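Local coordinates for protein N(G),N(G)-dimethylarginine dimethylaminohydrolase (Pseudomonas aeruginosa, PDB 1H70) that hydrolyses N-omega-methylated arginines, namely asymmetric dimethylarginine and monomethylarginine, to citrulline with release of dimethylamine or methylamine, at residues 64-69 with 247-252; 79-84 with 113-118; 106-111 with 139-144; 128-133 with 155-160. The protein carries 1 engineered substitution. All coordinates share one frame; numbering follows the deposited sequence.

Contact 1. Residues 64-69 with 247-252; sequences FVEDPV and GVSSMS. Engineered in segment 247-252: Ser250 (natural residue Cys). With CIR (citrulline), chain B.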
loop_
_atom_site.group_PDB
_atom_site.type_symbol
_atom_site.label_atom_id
_atom_site.label_comp_id
_atom_site.label_asym_id
_atom_site.label_seq_id
_atom_site.Cartn_x
_atom_site.Cartn_y
_atom_site.Cartn_z
ATOM N N PHE A 64 3.858 -3.873 -7.488
ATOM C CA PHE A 64 3.558 -3.049 -6.323
ATOM C C PHE A 64 3.162 -1.627 -6.721
ATOM O O PHE A 64 3.860 -0.629 -6.435
ATOM C CB PHE A 64 4.748 -3.037 -5.350
ATOM C CG PHE A 64 5.111 -4.433 -4.892
ATOM C CD1 PHE A 64 6.400 -4.919 -5.052
ATOM C CD2 PHE A 64 4.142 -5.244 -4.334
ATOM C CE1 PHE A 64 6.723 -6.204 -4.641
ATOM C CE2 PHE A 64 4.459 -6.548 -3.904
ATOM C CZ PHE A 64 5.753 -7.014 -4.051
ATOM N N VAL A 65 2.004 -1.540 -7.365
ATOM C CA VAL A 65 1.472 -0.274 -7.870
ATOM C C VAL A 65 1.136 0.752 -6.785
ATOM O O VAL A 65 0.981 1.951 -7.094
ATOM C CB VAL A 65 0.224 -0.490 -8.765
ATOM C CG1 VAL A 65 0.612 -1.294 -10.002
ATOM C CG2 VAL A 65 -0.925 -1.159 -7.972
ATOM N N GLU A 66 1.060 0.320 -5.527
ATOM C CA GLU A 66 0.840 1.282 -4.455
ATOM C C GLU A 66 1.920 2.365 -4.427
ATOM O O GLU A 66 1.598 3.494 -4.147
ATOM C CB GLU A 66 0.829 0.569 -3.094
ATOM C CG GLU A 66 0.887 1.499 -1.891
ATOM C CD GLU A 66 0.236 0.902 -0.662
ATOM O OE1 GLU A 66 0.924 0.156 0.068
ATOM O OE2 GLU A 66 -0.944 1.178 -0.412
ATOM N N ASP A 67 3.178 2.046 -4.716
ATOM C CA ASP A 67 4.244 3.057 -4.556
ATOM C C ASP A 67 4.299 4.237 -5.530
ATOM O O ASP A 67 4.523 5.375 -5.113
ATOM C CB ASP A 67 5.585 2.347 -4.382
ATOM C CG ASP A 67 5.554 1.446 -3.181
ATOM O OD1 ASP A 67 5.130 1.934 -2.091
ATOM O OD2 ASP A 67 5.915 0.271 -3.265
ATOM N N PRO A 68 4.110 4.016 -6.828
ATOM C CA PRO A 68 4.199 5.113 -7.799
ATOM C C PRO A 68 3.105 6.186 -7.785
ATOM O O PRO A 68 3.275 7.187 -8.482
ATOM C CB PRO A 68 4.229 4.398 -9.159
ATOM C CG PRO A 68 3.802 2.988 -8.910
ATOM C CD PRO A 68 3.936 2.698 -7.464
ATOM N N VAL A 69 2.008 6.046 -7.041
ATOM C CA VAL A 69 0.950 7.033 -7.065
ATOM C C VAL A 69 0.165 7.032 -5.769
ATOM O O VAL A 69 0.066 6.013 -5.090
ATOM C CB VAL A 69 -0.164 6.734 -8.121
ATOM C CG1 VAL A 69 -0.957 8.020 -8.417
ATOM C CG2 VAL A 69 0.341 6.109 -9.413
ATOM N N GLY A 247 2.911 -6.837 0.370
ATOM C CA GLY A 247 1.685 -7.496 0.789
ATOM C C GLY A 247 0.467 -6.995 0.021
ATOM O O GLY A 247 0.571 -6.453 -1.080
ATOM N N VAL A 248 -0.702 -7.161 0.644
ATOM C CA VAL A 248 -1.943 -6.758 0.038
ATOM C C VAL A 248 -2.096 -5.249 -0.161
ATOM O O VAL A 248 -2.726 -4.880 -1.122
ATOM C CB VAL A 248 -3.185 -7.364 0.755
ATOM C CG1 VAL A 248 -3.159 -8.889 0.679
ATOM C CG2 VAL A 248 -3.286 -6.937 2.204
ATOM N N SER A 249 -1.551 -4.376 0.692
ATOM C CA SER A 249 -1.745 -2.943 0.432
ATOM C C SER A 249 -0.905 -2.556 -0.775
ATOM O O SER A 249 -1.281 -1.749 -1.601
ATOM C CB SER A 249 -1.344 -2.053 1.622
ATOM O OG SER A 249 0.058 -1.876 1.637
ATOM N N SER A 250 0.243 -3.193 -0.881
ATOM C CA SER A 250 1.242 -2.931 -1.920
ATOM C C SER A 250 0.785 -3.162 -3.337
ATOM O O SER A 250 1.289 -2.515 -4.263
ATOM C CB SER A 250 2.410 -3.906 -1.691
ATOM O OG SER A 250 2.617 -4.047 -0.286
ATOM N N MET A 251 -0.104 -4.128 -3.504
ATOM C CA MET A 251 -0.518 -4.603 -4.805
ATOM C C MET A 251 -1.686 -3.890 -5.469
ATOM O O MET A 251 -2.134 -4.314 -6.554
ATOM C CB MET A 251 -0.711 -6.122 -4.707
ATOM C CG MET A 251 0.681 -6.774 -4.589
ATOM S SD MET A 251 0.633 -8.579 -4.748
ATOM C CE MET A 251 -0.332 -8.897 -3.262
ATOM N N SER A 252 -2.197 -2.819 -4.852
ATOM C CA SER A 252 -3.265 -2.097 -5.539
ATOM C C SER A 252 -3.320 -0.646 -5.144
ATOM O O SER A 252 -2.671 -0.233 -4.181
ATOM C CB SER A 252 -4.652 -2.721 -5.341
ATOM O OG SER A 252 -5.040 -2.947 -3.982
HETATM C C CIR B . 10.578 -2.881 -2.977
HETATM O O CIR B . 10.359 -1.691 -3.362
HETATM O OXT CIR B . 11.638 -3.146 -2.275
HETATM C CA CIR B . 9.577 -3.965 -3.274
HETATM N N CIR B . 10.266 -5.265 -3.384
HETATM C C3 CIR B . 8.502 -4.005 -2.160
HETATM C C4 CIR B . 7.644 -2.728 -2.226
HETATM C C5 CIR B . 6.616 -2.757 -1.108
HETATM N N6 CIR B . 5.730 -1.586 -1.178
HETATM C C7 CIR B . 4.643 -1.414 -0.445
HETATM O O7 CIR B . 4.250 -2.247 0.387
HETATM N N8 CIR B . 3.925 -0.288 -0.627
HETATM O O HOH W 1 -2.301 1.942 -2.523
#
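Glu66 and Ser250 join the two loops through one backbone hydrogen bond, Glu66 N to Ser250 O at 3.1 Å, nearly straight at 162° but with the donor lying 40° out of the carbonyl plane. The same oxygen also receives a CA-H...O contact from Phe64. On the side-chain level, Ser249 OG stands 2.7 Å from Glu66 OE1, although Asn205 OD1 competes for its proton. Glu66 OE2 forms salt bridges with Arg254 and Lys165, and a water lies between it and Ser252 O.

Apolar contacts lie alongside. Phe64 CD2 touches Ser250 CB at 3.4 Å, and the Phe64 and Met251 side chains lie side by side, pointing the same way, with Met251 CG meeting CD2 and CE2. Val65 CG2 packs on Ser252 CA at 3.5 Å.

The citrulline ureido group is gripped between the loops. Its N8 donates to Glu66 OE1 at 3.1 Å and to Asp67 OD1 at 2.9 Å, while N6 donates to Asp67 OD2 at 2.8 Å. From the other loop the engineered Ser250 gives a short 2.5 Å bond from OG to O7, and that OG accepts from Gly247 N.

Two carboxylates thus fix the rotation of the ureido group beside position 250, the inferred nucleophile site, consistent with similar recognition of the substrate guanidinium; the bond to O7 belongs to the engineered serine.

Contact 2. Residues 79-84 with 113-118; sequences TRPGAE and TVEAGD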
loop_
_atom_site.group_PDB
_atom_site.type_symbol
_atom_site.label_atom_id
_atom_site.label_comp_id
_atom_site.label_asym_id
_atom_site.label_seq_id
_atom_site.Cartn_x
_atom_site.Cartn_y
_atom_site.Cartn_z
ATOM N N THR A 79 4.124 9.862 -7.602
ATOM C CA THR A 79 5.215 10.016 -6.656
ATOM C C THR A 79 6.571 10.054 -7.356
ATOM O O THR A 79 6.672 10.363 -8.554
ATOM C CB THR A 79 5.148 8.899 -5.599
ATOM O OG1 THR A 79 5.358 7.625 -6.225
ATOM C CG2 THR A 79 3.756 8.848 -4.921
ATOM N N ARG A 80 7.636 9.797 -6.599
ATOM C CA ARG A 80 8.993 9.792 -7.121
ATOM C C ARG A 80 9.795 8.801 -6.272
ATOM O O ARG A 80 10.437 9.159 -5.282
ATOM C CB ARG A 80 9.590 11.202 -7.042
ATOM C CG ARG A 80 10.912 11.345 -7.801
ATOM C CD ARG A 80 11.201 12.810 -8.205
ATOM N NE ARG A 80 12.493 12.910 -8.874
ATOM C CZ ARG A 80 13.668 12.985 -8.252
ATOM N NH1 ARG A 80 13.729 13.011 -6.923
ATOM N NH2 ARG A 80 14.792 13.071 -8.967
ATOM N N PRO A 81 9.701 7.528 -6.630
ATOM C CA PRO A 81 10.334 6.463 -5.850
ATOM C C PRO A 81 11.786 6.700 -5.499
ATOM O O PRO A 81 12.588 7.185 -6.305
ATOM C CB PRO A 81 10.135 5.216 -6.693
ATOM C CG PRO A 81 8.842 5.494 -7.443
ATOM C CD PRO A 81 8.914 6.995 -7.757
ATOM N N GLY A 82 12.111 6.371 -4.253
ATOM C CA GLY A 82 13.473 6.500 -3.766
ATOM C C GLY A 82 14.329 5.384 -4.351
ATOM O O GLY A 82 15.517 5.574 -4.564
ATOM N N ALA A 83 13.748 4.209 -4.582
ATOM C CA ALA A 83 14.511 3.097 -5.132
ATOM C C ALA A 83 14.838 3.354 -6.595
ATOM O O ALA A 83 13.919 3.463 -7.398
ATOM C CB ALA A 83 13.725 1.816 -4.993
ATOM N N GLU A 84 16.125 3.423 -6.927
ATOM C CA GLU A 84 16.601 3.680 -8.297
ATOM C C GLU A 84 15.897 2.855 -9.384
ATOM O O GLU A 84 15.450 3.388 -10.401
ATOM C CB GLU A 84 18.113 3.359 -8.369
ATOM N N THR A 113 11.570 12.606 -2.818
ATOM C CA THR A 113 11.509 11.198 -3.113
ATOM C C THR A 113 10.282 10.716 -2.303
ATOM O O THR A 113 10.154 11.043 -1.124
ATOM C CB THR A 113 12.919 10.739 -2.654
ATOM O OG1 THR A 113 13.796 10.407 -3.769
ATOM C CG2 THR A 113 12.900 9.737 -1.646
ATOM N N VAL A 114 9.300 10.055 -2.926
ATOM C CA VAL A 114 8.135 9.551 -2.163
ATOM C C VAL A 114 7.718 8.200 -2.727
ATOM O O VAL A 114 7.709 8.050 -3.932
ATOM C CB VAL A 114 6.859 10.429 -2.271
ATOM C CG1 VAL A 114 5.636 9.752 -1.635
ATOM C CG2 VAL A 114 7.030 11.788 -1.578
ATOM N N GLU A 115 7.378 7.248 -1.862
ATOM C CA GLU A 115 6.789 5.974 -2.291
ATOM C C GLU A 115 5.520 5.889 -1.455
ATOM O O GLU A 115 5.600 5.945 -0.230
ATOM C CB GLU A 115 7.698 4.746 -2.105
ATOM C CG GLU A 115 8.818 4.747 -3.138
ATOM C CD GLU A 115 9.871 3.669 -2.959
ATOM O OE1 GLU A 115 9.618 2.682 -2.234
ATOM O OE2 GLU A 115 10.944 3.815 -3.583
ATOM N N ALA A 116 4.366 5.751 -2.127
ATOM C CA ALA A 116 3.071 5.796 -1.445
ATOM C C ALA A 116 2.770 4.723 -0.414
ATOM O O ALA A 116 1.800 4.848 0.336
ATOM C CB ALA A 116 1.900 5.926 -2.454
ATOM N N GLY A 117 3.602 3.692 -0.314
ATOM C CA GLY A 117 3.449 2.681 0.737
ATOM C C GLY A 117 3.729 3.322 2.096
ATOM O O GLY A 117 3.378 2.796 3.148
ATOM N N ASP A 118 4.386 4.489 2.066
ATOM C CA ASP A 118 4.693 5.261 3.263
ATOM C C ASP A 118 3.516 6.139 3.684
ATOM O O ASP A 118 3.605 6.861 4.673
ATOM C CB ASP A 118 5.899 6.169 3.024
ATOM C CG ASP A 118 7.223 5.494 3.315
ATOM O OD1 ASP A 118 7.343 4.887 4.412
ATOM O OD2 ASP A 118 8.190 5.570 2.498
#
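The carboxylate of Glu115 meets Gly82 and Ala83 with one oxygen, OE2. Ala83 N donates to it at 3.0 Å in a bond of 169°, approaching nearly along the C-O axis, and Gly82 N adds a weak, bent bond at 2.9 Å. The other oxygen, OE1, is turned to His163 and Arg133. Pro81 flanks the group: its CB lies 3.5 Å from Glu115 OE2, and Glu115 CG rests against Pro81 CA. The second flat group, the Arg80 guanidinium, comes near segment 113-118 obliquely, with NH1 4.1 Å from Thr113 OG1; its hydrogen bond goes to Gly112 O. CG of Glu115 is anti to the carbonyl carbon (chi1 -73°), and the extended chain beyond it reaches the loop at 81-83.

The backbones are tied by a single antiparallel bridge, the hydrogen-bonded pair Arg80 and Val114. Arg80 N donates to Val114 O at 3.2 Å, and Val114 N returns a bond to Arg80 O at 2.8 Å; Thr113 CA adds a CA-H...O contact to that same carbonyl. Next to the bridge the Thr79 and Val114 side chains cross at about a right angle, CG2 on CG1 at 3.9 Å, while Thr79 OG1 bonds to Asp67 O.

Glu115 OE2 is therefore held mainly by Ala83 N and weakly by Gly82 N, which leaves OE1 directed at His163 NE2 and Arg133 NH1. The geometry is consistent with Glu115 acting as a second-shell residue that orients the ring of His163, the inferred proton donor.

Contact 3. Residues 106-111 with 139-144; sequences ERIEAP and ARQMIA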
loop_
_atom_site.group_PDB
_atom_site.type_symbol
_atom_site.label_atom_id
_atom_site.label_comp_id
_atom_site.label_asym_id
_atom_site.label_seq_id
_atom_site.Cartn_x
_atom_site.Cartn_y
_atom_site.Cartn_z
ATOM N N GLU A 106 -1.199 15.583 -10.058
ATOM C CA GLU A 106 -0.106 16.372 -9.502
ATOM C C GLU A 106 1.119 15.461 -9.461
ATOM O O GLU A 106 0.983 14.253 -9.672
ATOM C CB GLU A 106 -0.454 16.807 -8.084
ATOM C CG GLU A 106 -1.750 17.578 -7.909
ATOM C CD GLU A 106 -1.632 19.081 -8.134
ATOM O OE1 GLU A 106 -0.531 19.572 -8.452
ATOM O OE2 GLU A 106 -2.670 19.787 -7.982
ATOM N N ARG A 107 2.312 16.009 -9.214
ATOM C CA ARG A 107 3.493 15.153 -9.195
ATOM C C ARG A 107 4.546 15.648 -8.210
ATOM O O ARG A 107 4.670 16.846 -7.997
ATOM C CB ARG A 107 4.113 15.033 -10.589
ATOM C CG ARG A 107 4.323 16.331 -11.294
ATOM C CD ARG A 107 5.218 16.265 -12.518
ATOM N NE ARG A 107 4.861 15.525 -13.734
ATOM C CZ ARG A 107 3.739 14.904 -14.132
ATOM N NH1 ARG A 107 2.653 14.825 -13.402
ATOM N NH2 ARG A 107 3.729 14.326 -15.333
ATOM N N ILE A 108 5.291 14.712 -7.635
ATOM C CA ILE A 108 6.411 15.043 -6.761
ATOM C C ILE A 108 7.602 15.291 -7.677
ATOM O O ILE A 108 7.726 14.606 -8.695
ATOM C CB ILE A 108 6.739 13.859 -5.849
ATOM C CG1 ILE A 108 5.525 13.468 -5.023
ATOM C CG2 ILE A 108 8.008 14.142 -4.974
ATOM C CD1 ILE A 108 5.075 14.497 -3.991
ATOM N N GLU A 109 8.473 16.244 -7.328
ATOM C CA GLU A 109 9.652 16.532 -8.145
ATOM C C GLU A 109 10.928 16.513 -7.327
ATOM O O GLU A 109 10.879 16.534 -6.107
ATOM C CB GLU A 109 9.615 17.960 -8.673
ATOM C CG GLU A 109 8.452 18.422 -9.500
ATOM C CD GLU A 109 8.644 19.903 -9.797
ATOM O OE1 GLU A 109 9.523 20.541 -9.161
ATOM O OE2 GLU A 109 7.916 20.407 -10.666
ATOM N N ALA A 110 12.074 16.520 -8.003
ATOM C CA ALA A 110 13.347 16.583 -7.290
ATOM C C ALA A 110 13.391 17.887 -6.524
ATOM O O ALA A 110 12.796 18.887 -6.928
ATOM C CB ALA A 110 14.519 16.514 -8.272
ATOM N N PRO A 111 14.090 17.901 -5.392
ATOM C CA PRO A 111 14.838 16.756 -4.863
ATOM C C PRO A 111 14.059 15.856 -3.894
ATOM O O PRO A 111 14.637 15.193 -3.016
ATOM C CB PRO A 111 15.985 17.457 -4.132
ATOM C CG PRO A 111 15.322 18.715 -3.567
ATOM C CD PRO A 111 14.247 19.104 -4.553
ATOM N N ALA A 139 7.945 14.309 1.445
ATOM C CA ALA A 139 6.803 14.432 2.352
ATOM C C ALA A 139 6.272 15.847 2.318
ATOM O O ALA A 139 5.061 16.076 2.286
ATOM C CB ALA A 139 7.204 14.065 3.785
ATOM N N ARG A 140 7.177 16.822 2.380
ATOM C CA ARG A 140 6.796 18.235 2.340
ATOM C C ARG A 140 5.995 18.574 1.081
ATOM O O ARG A 140 4.952 19.200 1.156
ATOM C CB ARG A 140 8.055 19.098 2.376
ATOM C CG ARG A 140 7.782 20.611 2.373
ATOM C CD ARG A 140 9.013 21.438 2.049
ATOM N NE ARG A 140 9.373 21.375 0.638
ATOM C CZ ARG A 140 8.749 22.050 -0.316
ATOM N NH1 ARG A 140 7.710 22.814 -0.004
ATOM N NH2 ARG A 140 9.150 21.956 -1.578
ATOM N N GLN A 141 6.512 18.161 -0.078
ATOM C CA GLN A 141 5.849 18.425 -1.340
ATOM C C GLN A 141 4.463 17.791 -1.348
ATOM O O GLN A 141 3.505 18.418 -1.784
ATOM C CB GLN A 141 6.699 17.905 -2.497
ATOM C CG GLN A 141 7.834 18.823 -2.865
ATOM C CD GLN A 141 8.577 18.273 -4.057
ATOM O OE1 GLN A 141 7.953 17.826 -5.010
ATOM N NE2 GLN A 141 9.906 18.274 -3.988
ATOM N N MET A 142 4.360 16.559 -0.857
ATOM C CA MET A 142 3.073 15.864 -0.807
ATOM C C MET A 142 2.101 16.571 0.130
ATOM O O MET A 142 0.928 16.756 -0.195
ATOM C CB MET A 142 3.268 14.399 -0.390
ATOM C CG MET A 142 1.957 13.607 -0.339
ATOM S SD MET A 142 1.273 13.325 -1.989
ATOM C CE MET A 142 2.364 12.022 -2.600
ATOM N N ILE A 143 2.570 16.973 1.313
ATOM C CA ILE A 143 1.634 17.652 2.233
ATOM C C ILE A 143 1.124 18.955 1.600
ATOM O O ILE A 143 -0.064 19.284 1.716
ATOM C CB ILE A 143 2.280 17.898 3.621
ATOM C CG1 ILE A 143 2.398 16.538 4.345
ATOM C CG2 ILE A 143 1.444 18.866 4.447
ATOM C CD1 ILE A 143 3.366 16.512 5.494
ATOM N N ALA A 144 1.994 19.682 0.897
ATOM C CA ALA A 144 1.581 20.948 0.262
ATOM C C ALA A 144 0.502 20.711 -0.797
ATOM O O ALA A 144 -0.468 21.480 -0.894
ATOM C CB ALA A 144 2.785 21.696 -0.320
HETATM O O HOH W 2 5.922 18.942 -6.209
#
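Gln141 reaches Glu109 through a side chain extended beyond CG. CG is anti to the carbonyl carbon (chi1 -79°) and CD continues outward (chi2 -177°), so that the amide stands off helix 136-148 and alongside the backbone of Glu109. There it pairs with both peptide groups of that residue. Glu109 N donates to Gln141 OE1 at 2.9 Å, almost straight at 176° and on a lone pair in the amide plane. Gln141 NE2 donates to Glu109 O, also at 2.9 Å, from above that carbonyl's plane. A water at 2.6 Å from Gln141 OE1 donates to it and also to Arg107 O, while Gln141 NE2 has a further partner in Glu137.

Ile108 supplies the apolar part. Its CD1 meets Met142 CE at 3.9 Å and sits 4.1 Å from Gln141 CB, the Ile108 and Met142 side chains crossing at about a right angle. Met142, bent at chi2 and chi3, folds its methyl group back to meet it.

The side-chain amide thus pairs with Glu109 N and O much as a peptide group would, using a C=O and an N-H to satisfy this donor and acceptor just after strand 105-107 and fastening that exit to the helix.

Contact 4. Residues 128-133 with 155-160; sequences IGESAR and VVRLEK. With CIR (citrulline), chain B.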
loop_
_atom_site.group_PDB
_atom_site.type_symbol
_atom_site.label_atom_id
_atom_site.label_comp_id
_atom_site.label_asym_id
_atom_site.label_seq_id
_atom_site.Cartn_x
_atom_site.Cartn_y
_atom_site.Cartn_z
ATOM N N ILE A 128 2.327 10.292 6.656
ATOM C CA ILE A 128 3.432 9.990 5.756
ATOM C C ILE A 128 4.718 9.616 6.493
ATOM O O ILE A 128 5.275 10.442 7.225
ATOM C CB ILE A 128 3.732 11.226 4.882
ATOM C CG1 ILE A 128 2.510 11.687 4.103
ATOM C CG2 ILE A 128 4.887 10.887 3.921
ATOM C CD1 ILE A 128 2.775 12.982 3.310
ATOM N N GLY A 129 5.197 8.379 6.308
ATOM C CA GLY A 129 6.420 7.967 6.984
ATOM C C GLY A 129 7.699 8.502 6.348
ATOM O O GLY A 129 7.815 8.617 5.109
ATOM N N GLU A 130 8.663 8.881 7.192
ATOM C CA GLU A 130 9.965 9.343 6.717
ATOM C C GLU A 130 10.814 8.076 6.719
ATOM O O GLU A 130 11.226 7.615 7.780
ATOM C CB GLU A 130 10.592 10.408 7.619
ATOM C CG GLU A 130 11.995 10.842 7.159
ATOM C CD GLU A 130 12.638 11.849 8.103
ATOM O OE1 GLU A 130 12.371 11.790 9.320
ATOM O OE2 GLU A 130 13.391 12.730 7.621
ATOM N N SER A 131 11.074 7.521 5.543
ATOM C CA SER A 131 11.818 6.254 5.475
ATOM C C SER A 131 13.024 6.348 4.553
ATOM O O SER A 131 13.433 7.445 4.160
ATOM C CB SER A 131 10.866 5.180 4.940
ATOM O OG SER A 131 10.515 5.517 3.603
ATOM N N ALA A 132 13.593 5.199 4.196
ATOM C CA ALA A 132 14.711 5.188 3.248
ATOM C C ALA A 132 14.220 5.480 1.844
ATOM O O ALA A 132 15.021 5.834 0.954
ATOM C CB ALA A 132 15.410 3.842 3.263
ATOM N N ARG A 133 12.916 5.324 1.633
ATOM C CA ARG A 133 12.306 5.541 0.323
ATOM C C ARG A 133 11.573 6.896 0.189
ATOM O O ARG A 133 11.425 7.423 -0.909
ATOM C CB ARG A 133 11.317 4.422 0.024
ATOM C CG ARG A 133 11.943 3.019 0.051
ATOM C CD ARG A 133 12.912 2.799 -1.115
ATOM N NE ARG A 133 13.511 1.454 -1.077
ATOM C CZ ARG A 133 12.864 0.397 -1.500
ATOM N NH1 ARG A 133 11.641 0.510 -2.016
ATOM N NH2 ARG A 133 13.449 -0.803 -1.470
ATOM N N VAL A 155 3.972 14.069 9.169
ATOM C CA VAL A 155 5.090 13.134 9.028
ATOM C C VAL A 155 5.205 12.251 10.252
ATOM O O VAL A 155 5.073 12.738 11.398
ATOM C CB VAL A 155 6.426 13.869 8.786
ATOM C CG1 VAL A 155 7.607 12.922 8.705
ATOM C CG2 VAL A 155 6.341 14.654 7.497
ATOM N N VAL A 156 5.409 10.958 10.011
ATOM C CA VAL A 156 5.620 9.985 11.072
ATOM C C VAL A 156 7.053 9.488 10.945
ATOM O O VAL A 156 7.470 9.075 9.869
ATOM C CB VAL A 156 4.658 8.766 10.944
ATOM C CG1 VAL A 156 4.974 7.727 12.028
ATOM C CG2 VAL A 156 3.200 9.227 11.080
ATOM N N ARG A 157 7.810 9.512 12.040
ATOM C CA ARG A 157 9.202 9.076 11.991
ATOM C C ARG A 157 9.271 7.558 12.132
ATOM O O ARG A 157 8.514 6.996 12.926
ATOM C CB ARG A 157 9.984 9.766 13.119
ATOM C CG ARG A 157 9.789 11.283 13.174
ATOM C CD ARG A 157 10.210 12.034 11.888
ATOM N NE ARG A 157 9.665 13.396 11.930
ATOM C CZ ARG A 157 9.953 14.404 11.128
ATOM N NH1 ARG A 157 10.835 14.284 10.141
ATOM N NH2 ARG A 157 9.340 15.563 11.318
ATOM N N LEU A 158 10.142 6.878 11.379
ATOM C CA LEU A 158 10.274 5.414 11.507
ATOM C C LEU A 158 11.708 4.974 11.284
ATOM O O LEU A 158 12.491 5.676 10.667
ATOM C CB LEU A 158 9.325 4.635 10.568
ATOM C CG LEU A 158 9.512 4.863 9.060
ATOM C CD1 LEU A 158 10.573 3.933 8.491
ATOM C CD2 LEU A 158 8.180 4.698 8.310
ATOM N N GLU A 159 12.074 3.805 11.786
ATOM C CA GLU A 159 13.455 3.366 11.590
ATOM C C GLU A 159 13.573 1.893 11.261
ATOM O O GLU A 159 14.537 1.492 10.600
ATOM C CB GLU A 159 14.327 3.654 12.829
ATOM C CG GLU A 159 14.685 5.109 13.129
ATOM C CD GLU A 159 15.392 5.875 12.006
ATOM O OE1 GLU A 159 16.380 5.365 11.440
ATOM O OE2 GLU A 159 14.980 7.019 11.672
ATOM N N LYS A 160 12.612 1.099 11.717
ATOM C CA LYS A 160 12.662 -0.360 11.562
ATOM C C LYS A 160 11.943 -1.055 10.405
ATOM O O LYS A 160 12.067 -2.297 10.270
ATOM C CB LYS A 160 12.191 -1.015 12.875
ATOM C CG LYS A 160 13.177 -0.830 14.043
ATOM C CD LYS A 160 12.515 -1.248 15.361
ATOM C CE LYS A 160 13.514 -1.228 16.504
ATOM N NZ LYS A 160 12.857 -1.637 17.806
HETATM C C CIR B . 10.578 -2.881 -2.977
HETATM O O CIR B . 10.359 -1.691 -3.362
HETATM O OXT CIR B . 11.638 -3.146 -2.275
HETATM C CA CIR B . 9.577 -3.965 -3.274
HETATM N N CIR B . 10.266 -5.265 -3.384
HETATM C C3 CIR B . 8.502 -4.005 -2.160
HETATM C C4 CIR B . 7.644 -2.728 -2.226
HETATM C C5 CIR B . 6.616 -2.757 -1.108
HETATM N N6 CIR B . 5.730 -1.586 -1.178
HETATM C C7 CIR B . 4.643 -1.414 -0.445
HETATM O O7 CIR B . 4.250 -2.247 0.387
HETATM N N8 CIR B . 3.925 -0.288 -0.627
HETATM O O HOH W 3 13.321 7.278 8.980
HETATM O O HOH W 4 12.166 8.796 10.319
#
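Val156 is held between Ile128 and Glu130 in parallel strand pairing: its N donates to Ile128 O at 2.8 Å, and its O accepts from Glu130 N at 2.9 Å. Two CA-H...O contacts accompany these bonds, from Val155 CA to Ile128 O and from Gly129 CA to Val156 O.

The side chains of Ile128, Glu130, Val155 and Arg157 share one face of the sheet. Arg157 NH1 forms a salt bridge with Glu130 OE1 at 3.0 Å. The carboxylate oxygen lies in the guanidinium plane, at its edge, whereas the donor comes from well above the carboxylate plane, the two groups being turned 61° apart. Val155 CG1 lies over the centre of one face of that guanidinium, covering that face with a methyl group. With CG anti to the backbone N (chi1 177°), the extended chain of Glu130 carries OE1 out to Arg157 NH1. Toward the end of the strands Leu158 CG touches Glu130 O at 3.5 Å, and its CD1 packs on Ser131 CB at 3.8 Å.

Farther out, Ser131 OG accepts from Arg133 N at 3.1 Å in an ST turn and bonds to Asp118. This turn leads to Arg133, whose NH1 and NH2 grip the two carboxylate oxygens of citrulline, with Glu115 as a second partner of NH1.

The strands 125-130 and 152-157 are the parallel pair of a beta-alpha-beta crossover. Ile128 faces the connecting helix 136-148 through Ala139, Met142 and Ile143, and strand 119-122 lies antiparallel on the far side of 125-130.

Overall arrangement
Residues 64-69 are the first segment along the chain, and contact 1 joins them to 247-252 near the C terminus, enclosing the other three contacts. Within that span contact 2 closes from 79-84 to 113-118. Contact 3, from 106-111 to 139-144, crosses it, and contact 4, from 128-133 to 155-160, crosses contact 3 in turn; contacts 2 and 4 follow in series. Contact 2 touches contact 1 at Asp67 and contact 4 through the Asp118 side chain. Contacts 1 and 4, whose centres lie about 17 Å apart, are linked by citrulline. Together they tie the active-site loops to the sheets and helix 136-148 of this alpha/beta propeller.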